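Local coordinates for importin subunit beta-1 (Saccharomyces cerevisiae, PDB 5OWU), which carries proteins into the nucleus, working with importin alpha, which recognises the classical nuclear localization signal in the cargo, at residues Glu149-Arg153 against Glu192-Val197; Leu503-Ala507 against Ala520-Leu524; Phe780-Ala784 against Phe821-Val827. All blocks are in the same frame, centred on the assembly; numbering follows the deposited sequence.

Interaction 1 (Glu149-Arg153 against Glu192-Val197); sequences ENVKR and ETSKAV
E149-R153 is the first turn of a helix, closed by R153 N to E149 O (2.9 Å). E192-T193 lead, extended then turned, into helix 195-208, whose N-cap is S194 (phi/psi -92/123): with chi1 t, its OG accepts from V197 N at 3.2 Å. The backbones are closest where R153 CA lies 5.2 Å from V197 CA. K152 (m, t, t, t) stretches out fully, NZ meeting E192 OE1 at 2.8 Å in a salt bridge to the loop before helix 195-208; NZ also donates to A145 O. The contact as a whole packs the N-terminal ends of the second helices of HEAT 4 and HEAT 5, consecutive repeats of a HEAT solenoid. E192 (t, p, chi3 53°) curls back, OE2 accepting from S194 N (2.9 Å) and water 1 (2.8 Å), which K152 NZ reaches weakly at 3.4 Å. V197, chi1 t, fills the centre, its CG2 3.7 Å from E149 CG and 4.0 Å from K152 CB. E149 (t, t) has CD 3.3 Å from S194 OG. R153, with chi1 at -146°, between wells, bends through chi2 and chi3 m, NH1 lying 4.4 Å from A196 CB; water 2 bridges R153 NH1 (3.2 Å) and A196 O (2.8 Å).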
ATOM      1  N   GLU A 149     -26.185  13.644  27.269  1.00 37.91           N
ATOM      2  CA  GLU A 149     -25.000  12.980  26.733  1.00 38.23           C
ATOM      3  C   GLU A 149     -25.273  12.348  25.375  1.00 40.96           C
ATOM      4  O   GLU A 149     -24.430  12.418  24.472  1.00 34.91           O
ATOM      5  CB  GLU A 149     -24.505  11.916  27.710  1.00 37.71           C
ATOM      6  CG  GLU A 149     -23.231  11.212  27.248  1.00 44.14           C
ATOM      7  CD  GLU A 149     -22.905   9.990  28.074  1.00 56.88           C
ATOM      8  OE1 GLU A 149     -22.874  10.105  29.313  1.00 61.60           O
ATOM      9  OE2 GLU A 149     -22.693   8.913  27.481  1.00 75.36           O
ATOM     10  N   ASN A 150     -26.425  11.688  25.218  1.00 41.00           N
ATOM     11  CA  ASN A 150     -26.703  10.995  23.965  1.00 36.42           C
ATOM     12  C   ASN A 150     -26.837  11.970  22.800  1.00 28.82           C
ATOM     13  O   ASN A 150     -26.436  11.652  21.676  1.00 32.95           O
ATOM     14  CB  ASN A 150     -27.964  10.141  24.104  1.00 46.83           C
ATOM     15  CG  ASN A 150     -29.214  10.966  24.354  1.00 51.63           C
ATOM     16  OD1 ASN A 150     -29.303  11.706  25.335  1.00 42.24           O
ATOM     17  ND2 ASN A 150     -30.189  10.842  23.463  1.00 45.03           N
ATOM     18  N   VAL A 151     -27.382  13.161  23.046  1.00 32.12           N
ATOM     19  CA  VAL A 151     -27.540  14.136  21.975  1.00 43.67           C
ATOM     20  C   VAL A 151     -26.180  14.681  21.556  1.00 43.55           C
ATOM     21  O   VAL A 151     -25.870  14.780  20.359  1.00 32.56           O
ATOM     22  CB  VAL A 151     -28.496  15.254  22.430  1.00 43.20           C
ATOM     23  CG1 VAL A 151     -28.540  16.383  21.417  1.00 41.45           C
ATOM     24  CG2 VAL A 151     -29.885  14.680  22.656  1.00 45.33           C
ATOM     25  N   LYS A 152     -25.344  15.031  22.535  1.00 27.04           N
ATOM     26  CA  LYS A 152     -23.973  15.431  22.240  1.00 31.55           C
ATOM     27  C   LYS A 152     -23.264  14.371  21.410  1.00 27.03           C
ATOM     28  O   LYS A 152     -22.686  14.661  20.354  1.00 33.91           O
ATOM     29  CB  LYS A 152     -23.205  15.659  23.543  1.00 37.95           C
ATOM     30  CG  LYS A 152     -23.656  16.851  24.362  1.00 40.37           C
ATOM     31  CD  LYS A 152     -23.018  16.810  25.748  1.00 43.12           C
ATOM     32  CE  LYS A 152     -23.117  18.148  26.465  1.00 51.70           C
ATOM     33  NZ  LYS A 152     -22.508  18.081  27.817  1.00 54.25           N
ATOM     34  N   ARG A 153     -23.288  13.131  21.891  1.00 27.98           N
ATOM     35  CA  ARG A 153     -22.494  12.075  21.275  1.00 28.42           C
ATOM     36  C   ARG A 153     -23.000  11.759  19.872  1.00 39.35           C
ATOM     37  O   ARG A 153     -22.211  11.621  18.935  1.00 30.59           O
ATOM     38  CB  ARG A 153     -22.523  10.826  22.157  1.00 36.35           C
ATOM     39  CG  ARG A 153     -21.234  10.008  22.136  1.00 50.56           C
ATOM     40  CD  ARG A 153     -21.074   9.222  20.843  1.00 52.12           C
ATOM     41  NE  ARG A 153     -22.019   8.112  20.748  1.00 53.06           N
ATOM     42  CZ  ARG A 153     -21.823   6.906  21.277  1.00 58.03           C
ATOM     43  NH1 ARG A 153     -20.707   6.639  21.951  1.00 45.95           N
ATOM     44  NH2 ARG A 153     -22.747   5.961  21.133  1.00 52.97           N
ATOM     45  N   GLU A 192     -16.044  19.292  29.467  1.00 56.52           N
ATOM     46  CA  GLU A 192     -16.996  18.230  29.161  1.00 54.75           C
ATOM     47  C   GLU A 192     -16.771  17.033  30.079  1.00 54.25           C
ATOM     48  O   GLU A 192     -15.645  16.549  30.226  1.00 55.52           O
ATOM     49  CB  GLU A 192     -16.878  17.809  27.697  1.00 48.48           C
ATOM     50  CG  GLU A 192     -17.693  16.573  27.349  1.00 48.96           C
ATOM     51  CD  GLU A 192     -19.170  16.737  27.654  1.00 44.20           C
ATOM     52  OE1 GLU A 192     -19.769  17.735  27.191  1.00 37.16           O
ATOM     53  OE2 GLU A 192     -19.733  15.867  28.354  1.00 47.14           O
ATOM     54  N   THR A 193     -17.859  16.534  30.667  1.00 54.46           N
ATOM     55  CA  THR A 193     -17.791  15.528  31.719  1.00 66.65           C
ATOM     56  C   THR A 193     -17.805  14.098  31.198  1.00 68.00           C
ATOM     57  O   THR A 193     -17.315  13.199  31.890  1.00 74.13           O
ATOM     58  CB  THR A 193     -18.965  15.719  32.691  1.00 77.67           C
ATOM     59  OG1 THR A 193     -18.886  17.025  33.280  1.00 79.54           O
ATOM     60  CG2 THR A 193     -18.952  14.672  33.804  1.00 77.25           C
ATOM     61  N   SER A 194     -18.345  13.861  30.007  1.00 56.74           N
ATOM     62  CA  SER A 194     -18.536  12.506  29.509  1.00 52.51           C
ATOM     63  C   SER A 194     -17.323  12.071  28.695  1.00 63.27           C
ATOM     64  O   SER A 194     -16.971  12.717  27.701  1.00 58.61           O
ATOM     65  CB  SER A 194     -19.799  12.417  28.659  1.00 50.28           C
ATOM     66  OG  SER A 194     -19.828  11.185  27.966  1.00 50.73           O
ATOM     67  N   LYS A 195     -16.700  10.962  29.105  1.00 58.54           N
ATOM     68  CA  LYS A 195     -15.577  10.424  28.347  1.00 56.22           C
ATOM     69  C   LYS A 195     -16.008  10.021  26.944  1.00 52.87           C
ATOM     70  O   LYS A 195     -15.265  10.228  25.977  1.00 54.91           O
ATOM     71  CB  LYS A 195     -14.969   9.231  29.083  1.00 61.18           C
ATOM     72  CG  LYS A 195     -14.410   9.582  30.454  1.00 67.43           C
ATOM     73  CD  LYS A 195     -13.718   8.393  31.106  1.00 82.22           C
ATOM     74  CE  LYS A 195     -13.050   8.789  32.420  1.00 81.22           C
ATOM     75  NZ  LYS A 195     -12.080   7.761  32.910  1.00 79.01           N
ATOM     76  N   ALA A 196     -17.202   9.439  26.810  1.00 46.43           N
ATOM     77  CA  ALA A 196     -17.704   9.094  25.485  1.00 47.57           C
ATOM     78  C   ALA A 196     -17.805  10.333  24.605  1.00 39.67           C
ATOM     79  O   ALA A 196     -17.467  10.289  23.416  1.00 48.12           O
ATOM     80  CB  ALA A 196     -19.062   8.404  25.599  1.00 49.98           C
ATOM     81  N   VAL A 197     -18.243  11.456  25.181  1.00 44.66           N
ATOM     82  CA  VAL A 197     -18.417  12.674  24.396  1.00 44.19           C
ATOM     83  C   VAL A 197     -17.066  13.243  23.984  1.00 46.06           C
ATOM     84  O   VAL A 197     -16.886  13.650  22.832  1.00 40.43           O
ATOM     85  CB  VAL A 197     -19.256  13.708  25.172  1.00 43.85           C
ATOM     86  CG1 VAL A 197     -19.332  15.027  24.403  1.00 35.22           C
ATOM     87  CG2 VAL A 197     -20.668  13.180  25.413  1.00 47.43           C
TER
HETATM   88  O   HOH W   1     -22.234  14.767  28.709  1.00 46.42           O
HETATM   89  O   HOH W   2     -17.768   7.832  22.052  1.00 44.86           O

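Interaction 2 (Leu503-Ala507 against Ala520-Leu524)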
ATOM      1  N   LEU A 503      20.974 -23.906   3.107  1.00 24.31           N
ATOM      2  CA  LEU A 503      19.608 -23.540   2.766  1.00 24.12           C
ATOM      3  C   LEU A 503      18.807 -24.780   2.411  1.00 30.11           C
ATOM      4  O   LEU A 503      17.648 -24.918   2.828  1.00 27.63           O
ATOM      5  CB  LEU A 503      19.608 -22.528   1.620  1.00 24.31           C
ATOM      6  CG  LEU A 503      20.058 -21.106   1.991  1.00 25.04           C
ATOM      7  CD1 LEU A 503      20.226 -20.233   0.764  1.00 23.07           C
ATOM      8  CD2 LEU A 503      19.059 -20.477   2.930  1.00 23.76           C
ATOM      9  N   ILE A 504      19.427 -25.733   1.704  1.00 34.28           N
ATOM     10  CA  ILE A 504      18.685 -26.943   1.370  1.00 31.20           C
ATOM     11  C   ILE A 504      18.251 -27.625   2.654  1.00 31.33           C
ATOM     12  O   ILE A 504      17.091 -28.035   2.801  1.00 35.31           O
ATOM     13  CB  ILE A 504      19.520 -27.870   0.465  1.00 37.43           C
ATOM     14  CG1 ILE A 504      19.582 -27.300  -0.955  1.00 30.73           C
ATOM     15  CG2 ILE A 504      18.913 -29.280   0.422  1.00 35.40           C
ATOM     16  CD1 ILE A 504      20.515 -28.062  -1.887  1.00 31.14           C
ATOM     17  N   GLY A 505      19.145 -27.656   3.644  1.00 31.47           N
ATOM     18  CA  GLY A 505      18.803 -28.274   4.909  1.00 27.31           C
ATOM     19  C   GLY A 505      17.590 -27.630   5.547  1.00 36.65           C
ATOM     20  O   GLY A 505      16.712 -28.323   6.068  1.00 26.99           O
ATOM     21  N   ALA A 506      17.513 -26.296   5.498  1.00 33.08           N
ATOM     22  CA  ALA A 506      16.371 -25.621   6.103  1.00 28.85           C
ATOM     23  C   ALA A 506      15.126 -25.820   5.259  1.00 24.62           C
ATOM     24  O   ALA A 506      14.014 -25.902   5.799  1.00 25.66           O
ATOM     25  CB  ALA A 506      16.662 -24.128   6.283  1.00 28.67           C
ATOM     26  N   ALA A 507      15.294 -25.932   3.943  1.00 25.79           N
ATOM     27  CA  ALA A 507      14.150 -26.204   3.090  1.00 30.20           C
ATOM     28  C   ALA A 507      13.626 -27.613   3.307  1.00 31.68           C
ATOM     29  O   ALA A 507      12.444 -27.866   3.061  1.00 29.83           O
ATOM     30  CB  ALA A 507      14.526 -25.986   1.627  1.00 23.47           C
ATOM     31  N   ALA A 520      13.612 -20.303   3.682  1.00 22.09           N
ATOM     32  CA  ALA A 520      14.753 -20.964   3.058  1.00 21.09           C
ATOM     33  C   ALA A 520      14.527 -21.103   1.562  1.00 17.81           C
ATOM     34  O   ALA A 520      15.425 -20.818   0.758  1.00 24.69           O
ATOM     35  CB  ALA A 520      14.996 -22.329   3.698  1.00 26.39           C
ATOM     36  N   PHE A 521      13.310 -21.492   1.164  1.00 25.64           N
ATOM     37  CA  PHE A 521      13.037 -21.594  -0.265  1.00 23.06           C
ATOM     38  C   PHE A 521      13.208 -20.238  -0.930  1.00 27.22           C
ATOM     39  O   PHE A 521      13.795 -20.141  -2.019  1.00 24.60           O
ATOM     40  CB  PHE A 521      11.637 -22.156  -0.501  1.00 25.89           C
ATOM     41  CG  PHE A 521      11.578 -23.663  -0.465  1.00 25.94           C
ATOM     42  CD1 PHE A 521      12.030 -24.408  -1.543  1.00 31.90           C
ATOM     43  CD2 PHE A 521      11.069 -24.328   0.637  1.00 26.53           C
ATOM     44  CE1 PHE A 521      11.975 -25.792  -1.523  1.00 32.18           C
ATOM     45  CE2 PHE A 521      11.015 -25.709   0.662  1.00 27.41           C
ATOM     46  CZ  PHE A 521      11.473 -26.442  -0.427  1.00 23.89           C
ATOM     47  N   SER A 522      12.759 -19.169  -0.266  1.00 25.03           N
ATOM     48  CA  SER A 522      12.940 -17.847  -0.848  0.63 27.46           C
ATOM     49  C   SER A 522      14.419 -17.557  -1.064  1.00 28.83           C
ATOM     50  O   SER A 522      14.807 -17.062  -2.130  1.00 28.12           O
ATOM     51  CB  SER A 522      12.302 -16.777   0.036  0.63 26.64           C
ATOM     52  OG  SER A 522      12.408 -15.508  -0.582  0.63 28.32           O
ATOM     53  N   ALA A 523      15.264 -17.899  -0.084  1.00 23.06           N
ATOM     54  CA  ALA A 523      16.686 -17.623  -0.249  1.00 24.85           C
ATOM     55  C   ALA A 523      17.255 -18.447  -1.390  1.00 23.76           C
ATOM     56  O   ALA A 523      18.086 -17.946  -2.162  1.00 24.73           O
ATOM     57  CB  ALA A 523      17.444 -17.889   1.052  1.00 25.40           C
ATOM     58  N   LEU A 524      16.760 -19.678  -1.567  1.00 24.02           N
ATOM     59  CA  LEU A 524      17.227 -20.473  -2.693  1.00 25.64           C
ATOM     60  C   LEU A 524      16.926 -19.768  -4.004  1.00 25.85           C
ATOM     61  O   LEU A 524      17.750 -19.774  -4.927  1.00 29.93           O
ATOM     62  CB  LEU A 524      16.597 -21.868  -2.669  1.00 26.48           C
ATOM     63  CG  LEU A 524      17.153 -22.838  -1.621  1.00 27.84           C
ATOM     64  CD1 LEU A 524      16.400 -24.148  -1.709  1.00 27.79           C
ATOM     65  CD2 LEU A 524      18.644 -23.066  -1.795  1.00 25.09           C
TER
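Within HEAT 12 the two helices form a hairpin, running roughly antiparallel at 142° with the axes of these segments 8.7 Å apart. No hydrogen bond crosses between them; small and branched apolar side chains do the packing. A520 comes first and closest, its CA 5.3 Å from A507 CA. Its methyl points into the partner helix, with CB 3.6 Å from both A506 CB and A507 N and 3.8 Å from L503 O, so alanine lets the backbones approach here. F521 leaves sideways, but its ring reaches the C-terminal end of helix 496-507: A507 CB sits over one face, 3.8 Å from the ring centroid and 17° off the normal, a CH-pi contact. One turn on from A520, A523 receives L503, whose CD2 lies 3.6 Å from A523 CB. L524 spreads its two methyls along the partner, CD2 3.6 Å from L503 CB and CD1 4.2 Å from A507 CB. Helices of adjoining repeats enclose this core. S474 of helix 467-484 touches L503 and A520, while I478 meets A523; F545 of helix 536-553 packs on I504, A507 and L524, and helix 563-586 packs on F521 through L572, I576 and V579.

Interaction 3 (Phe780-Ala784 against Phe821-Val827); sequences FQFIA and FYGQDWV
The F780 ring is wedged into an aromatic cluster with F821 and Y822. F821 CB lies over one face in a CH-pi contact, 3.9 Å from the F780 centroid; the F821 ring is nearly parallel (15°) but slid aside, centroids 5.1 Å apart. The F780 edge points at the face of Y822, T-shaped at 78° with centroids 5.3 Å apart. F780 has chi1 at -97°, between wells; F821 and Y822 are m. F780-A784 is a helical turn, A784 N to F780 O 2.9 Å. The partner starts as a 3-10 residue, F821, and enters a helix after the N-cap Q824, whose NE2 donates to F821 O (3.1 Å). W826 takes the p rotamer, its six-membered ring centroid 3.7 Å from A784 CB. CA distances are 7.7 Å for F780-F821 and 7.5 Å for A784-W826. The contact joins helix 776-788, the first of HEAT 18, to the lead-in and start of helix 825-836 in HEAT 19. Helix 796-812 flanks it, touching I783 and bonding Y822 OH at I806 O.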
ATOM      1  N   PHE A 780       0.661  10.014 -28.175  1.00 32.39           N
ATOM      2  CA  PHE A 780       1.306  11.174 -27.573  1.00 37.14           C
ATOM      3  C   PHE A 780       0.515  11.700 -26.383  1.00 38.45           C
ATOM      4  O   PHE A 780       1.117  12.169 -25.412  1.00 36.11           O
ATOM      5  CB  PHE A 780       1.516  12.261 -28.624  1.00 37.04           C
ATOM      6  CG  PHE A 780       2.893  12.255 -29.206  1.00 38.17           C
ATOM      7  CD1 PHE A 780       3.900  12.996 -28.619  1.00 35.84           C
ATOM      8  CD2 PHE A 780       3.192  11.485 -30.321  1.00 35.69           C
ATOM      9  CE1 PHE A 780       5.176  12.988 -29.141  1.00 48.88           C
ATOM     10  CE2 PHE A 780       4.463  11.474 -30.848  1.00 47.03           C
ATOM     11  CZ  PHE A 780       5.460  12.225 -30.252  1.00 39.46           C
ATOM     12  N   GLN A 781      -0.819  11.612 -26.422  1.00 35.43           N
ATOM     13  CA  GLN A 781      -1.608  11.953 -25.241  1.00 42.37           C
ATOM     14  C   GLN A 781      -1.222  11.063 -24.068  1.00 41.24           C
ATOM     15  O   GLN A 781      -1.022  11.542 -22.939  1.00 40.72           O
ATOM     16  CB  GLN A 781      -3.102  11.819 -25.540  1.00 38.50           C
ATOM     17  CG  GLN A 781      -3.637  12.806 -26.570  1.00 63.02           C
ATOM     18  CD  GLN A 781      -5.063  12.483 -26.999  1.00 72.28           C
ATOM     19  OE1 GLN A 781      -5.795  11.783 -26.293  1.00 71.12           O
ATOM     20  NE2 GLN A 781      -5.457  12.983 -28.167  1.00 66.18           N
ATOM     21  N   PHE A 782      -1.103   9.753 -24.314  1.00 34.15           N
ATOM     22  CA  PHE A 782      -0.651   8.878 -23.236  1.00 33.05           C
ATOM     23  C   PHE A 782       0.719   9.310 -22.718  1.00 34.61           C
ATOM     24  O   PHE A 782       0.944   9.397 -21.503  1.00 38.55           O
ATOM     25  CB  PHE A 782      -0.600   7.425 -23.695  1.00 37.38           C
ATOM     26  CG  PHE A 782      -0.006   6.516 -22.670  1.00 34.39           C
ATOM     27  CD1 PHE A 782      -0.764   6.076 -21.596  1.00 37.43           C
ATOM     28  CD2 PHE A 782       1.323   6.141 -22.749  1.00 36.37           C
ATOM     29  CE1 PHE A 782      -0.212   5.258 -20.635  1.00 38.30           C
ATOM     30  CE2 PHE A 782       1.880   5.320 -21.792  1.00 36.98           C
ATOM     31  CZ  PHE A 782       1.111   4.879 -20.732  1.00 41.55           C
ATOM     32  N   ILE A 783       1.659   9.566 -23.630  1.00 37.59           N
ATOM     33  CA  ILE A 783       3.010   9.924 -23.213  1.00 36.69           C
ATOM     34  C   ILE A 783       2.975  11.179 -22.351  1.00 45.65           C
ATOM     35  O   ILE A 783       3.679  11.275 -21.337  1.00 42.82           O
ATOM     36  CB  ILE A 783       3.925  10.086 -24.443  1.00 36.06           C
ATOM     37  CG1 ILE A 783       4.021   8.750 -25.199  1.00 34.52           C
ATOM     38  CG2 ILE A 783       5.309  10.559 -24.014  1.00 37.84           C
ATOM     39  CD1 ILE A 783       4.889   8.773 -26.452  1.00 28.61           C
ATOM     40  N   ALA A 784       2.136  12.148 -22.721  1.00 37.91           N
ATOM     41  CA  ALA A 784       1.961  13.331 -21.889  1.00 41.64           C
ATOM     42  C   ALA A 784       1.507  12.942 -20.490  1.00 46.03           C
ATOM     43  O   ALA A 784       2.000  13.487 -19.493  1.00 47.43           O
ATOM     44  CB  ALA A 784       0.958  14.289 -22.538  1.00 43.31           C
ATOM     45  N   PHE A 821       3.806  17.236 -33.556  1.00 39.79           N
ATOM     46  CA  PHE A 821       3.915  16.814 -32.162  1.00 42.97           C
ATOM     47  C   PHE A 821       5.281  17.113 -31.555  1.00 44.04           C
ATOM     48  O   PHE A 821       5.405  17.140 -30.325  1.00 41.29           O
ATOM     49  CB  PHE A 821       3.647  15.317 -32.033  1.00 45.18           C
ATOM     50  CG  PHE A 821       2.296  14.907 -32.525  1.00 38.63           C
ATOM     51  CD1 PHE A 821       1.172  15.106 -31.743  1.00 42.59           C
ATOM     52  CD2 PHE A 821       2.150  14.335 -33.779  1.00 44.88           C
ATOM     53  CE1 PHE A 821      -0.083  14.741 -32.207  1.00 44.47           C
ATOM     54  CE2 PHE A 821       0.899  13.964 -34.248  1.00 41.86           C
ATOM     55  CZ  PHE A 821      -0.216  14.168 -33.463  1.00 33.40           C
ATOM     56  N   TYR A 822       6.305  17.345 -32.377  1.00 41.38           N
ATOM     57  CA  TYR A 822       7.679  17.395 -31.889  1.00 47.75           C
ATOM     58  C   TYR A 822       8.171  18.808 -31.597  1.00 53.02           C
ATOM     59  O   TYR A 822       9.360  18.980 -31.309  1.00 41.93           O
ATOM     60  CB  TYR A 822       8.601  16.703 -32.895  1.00 44.70           C
ATOM     61  CG  TYR A 822       8.387  15.210 -32.880  1.00 38.81           C
ATOM     62  CD1 TYR A 822       7.371  14.629 -33.625  1.00 43.08           C
ATOM     63  CD2 TYR A 822       9.165  14.386 -32.075  1.00 43.28           C
ATOM     64  CE1 TYR A 822       7.152  13.266 -33.592  1.00 41.76           C
ATOM     65  CE2 TYR A 822       8.952  13.021 -32.037  1.00 40.00           C
ATOM     66  CZ  TYR A 822       7.944  12.468 -32.793  1.00 37.35           C
ATOM     67  OH  TYR A 822       7.738  11.108 -32.759  1.00 43.06           O
ATOM     68  N   GLY A 823       7.300  19.811 -31.651  1.00 54.41           N
ATOM     69  CA  GLY A 823       7.630  21.156 -31.225  1.00 48.27           C
ATOM     70  C   GLY A 823       7.041  21.550 -29.890  1.00 54.52           C
ATOM     71  O   GLY A 823       7.128  22.725 -29.513  1.00 53.06           O
ATOM     72  N   GLN A 824       6.457  20.613 -29.154  1.00 56.12           N
ATOM     73  CA  GLN A 824       5.769  20.942 -27.914  1.00 50.29           C
ATOM     74  C   GLN A 824       6.769  21.092 -26.775  1.00 53.16           C
ATOM     75  O   GLN A 824       7.672  20.264 -26.611  1.00 45.59           O
ATOM     76  CB  GLN A 824       4.746  19.860 -27.579  1.00 47.00           C
ATOM     77  CG  GLN A 824       3.795  19.554 -28.712  1.00 48.08           C
ATOM     78  CD  GLN A 824       2.705  18.601 -28.288  1.00 48.49           C
ATOM     79  OE1 GLN A 824       1.848  18.947 -27.472  1.00 44.86           O
ATOM     80  NE2 GLN A 824       2.742  17.388 -28.821  1.00 44.09           N
ATOM     81  N   ASP A 825       6.597  22.151 -25.982  1.00 54.62           N
ATOM     82  CA  ASP A 825       7.473  22.366 -24.838  1.00 56.20           C
ATOM     83  C   ASP A 825       7.514  21.142 -23.938  1.00 51.50           C
ATOM     84  O   ASP A 825       8.577  20.778 -23.427  1.00 49.76           O
ATOM     85  CB  ASP A 825       7.017  23.585 -24.032  1.00 54.03           C
ATOM     86  CG  ASP A 825       7.428  24.904 -24.667  1.00 52.74           C
ATOM     87  OD1 ASP A 825       8.362  24.916 -25.495  1.00 55.21           O
ATOM     88  OD2 ASP A 825       6.822  25.936 -24.320  1.00 63.82           O
ATOM     89  N   TRP A 826       6.369  20.492 -23.718  1.00 42.66           N
ATOM     90  CA  TRP A 826       6.367  19.385 -22.767  1.00 51.01           C
ATOM     91  C   TRP A 826       7.158  18.195 -23.302  1.00 42.64           C
ATOM     92  O   TRP A 826       7.806  17.490 -22.523  1.00 45.76           O
ATOM     93  CB  TRP A 826       4.932  18.991 -22.398  1.00 37.07           C
ATOM     94  CG  TRP A 826       4.173  18.219 -23.440  1.00 47.12           C
ATOM     95  CD1 TRP A 826       3.275  18.717 -24.333  1.00 43.72           C
ATOM     96  CD2 TRP A 826       4.234  16.804 -23.677  1.00 37.33           C
ATOM     97  NE1 TRP A 826       2.775  17.708 -25.120  1.00 44.41           N
ATOM     98  CE2 TRP A 826       3.346  16.522 -24.737  1.00 43.82           C
ATOM     99  CE3 TRP A 826       4.952  15.751 -23.100  1.00 34.27           C
ATOM    100  CZ2 TRP A 826       3.161  15.234 -25.235  1.00 34.40           C
ATOM    101  CZ3 TRP A 826       4.766  14.467 -23.598  1.00 47.42           C
ATOM    102  CH2 TRP A 826       3.876  14.222 -24.655  1.00 37.09           C
ATOM    103  N   VAL A 827       7.159  17.981 -24.619  1.00 37.29           N
ATOM    104  CA  VAL A 827       7.966  16.902 -25.192  1.00 46.37           C
ATOM    105  C   VAL A 827       9.451  17.194 -25.004  1.00 52.71           C
ATOM    106  O   VAL A 827      10.204  16.364 -24.480  1.00 44.10           O
ATOM    107  CB  VAL A 827       7.613  16.696 -26.677  1.00 36.82           C
ATOM    108  CG1 VAL A 827       8.501  15.622 -27.316  1.00 40.12           C
ATOM    109  CG2 VAL A 827       6.154  16.317 -26.823  1.00 37.30           C
TER

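Along the chain the contacts come in series, from HEAT 4-5 through HEAT 12 to HEAT 18-19. Their centres lie 57 Å (interactions 1 and 2), 58 Å (1 and 3) and 49 Å (2 and 3) apart; nearest atoms are about 31 Å apart or more, and no helix is shared. Interactions 1 and 2 sit on opposite sides of the chain's centre. Together they sample the joints of an all-helical solenoid: second helices of successive repeats in interaction 1, the two helices of one repeat in interaction 2, and a first helix with the lead-in and start of the next repeat's first helix in interaction 3. Such joints, repeated, build the curved superhelix characteristic of importin beta.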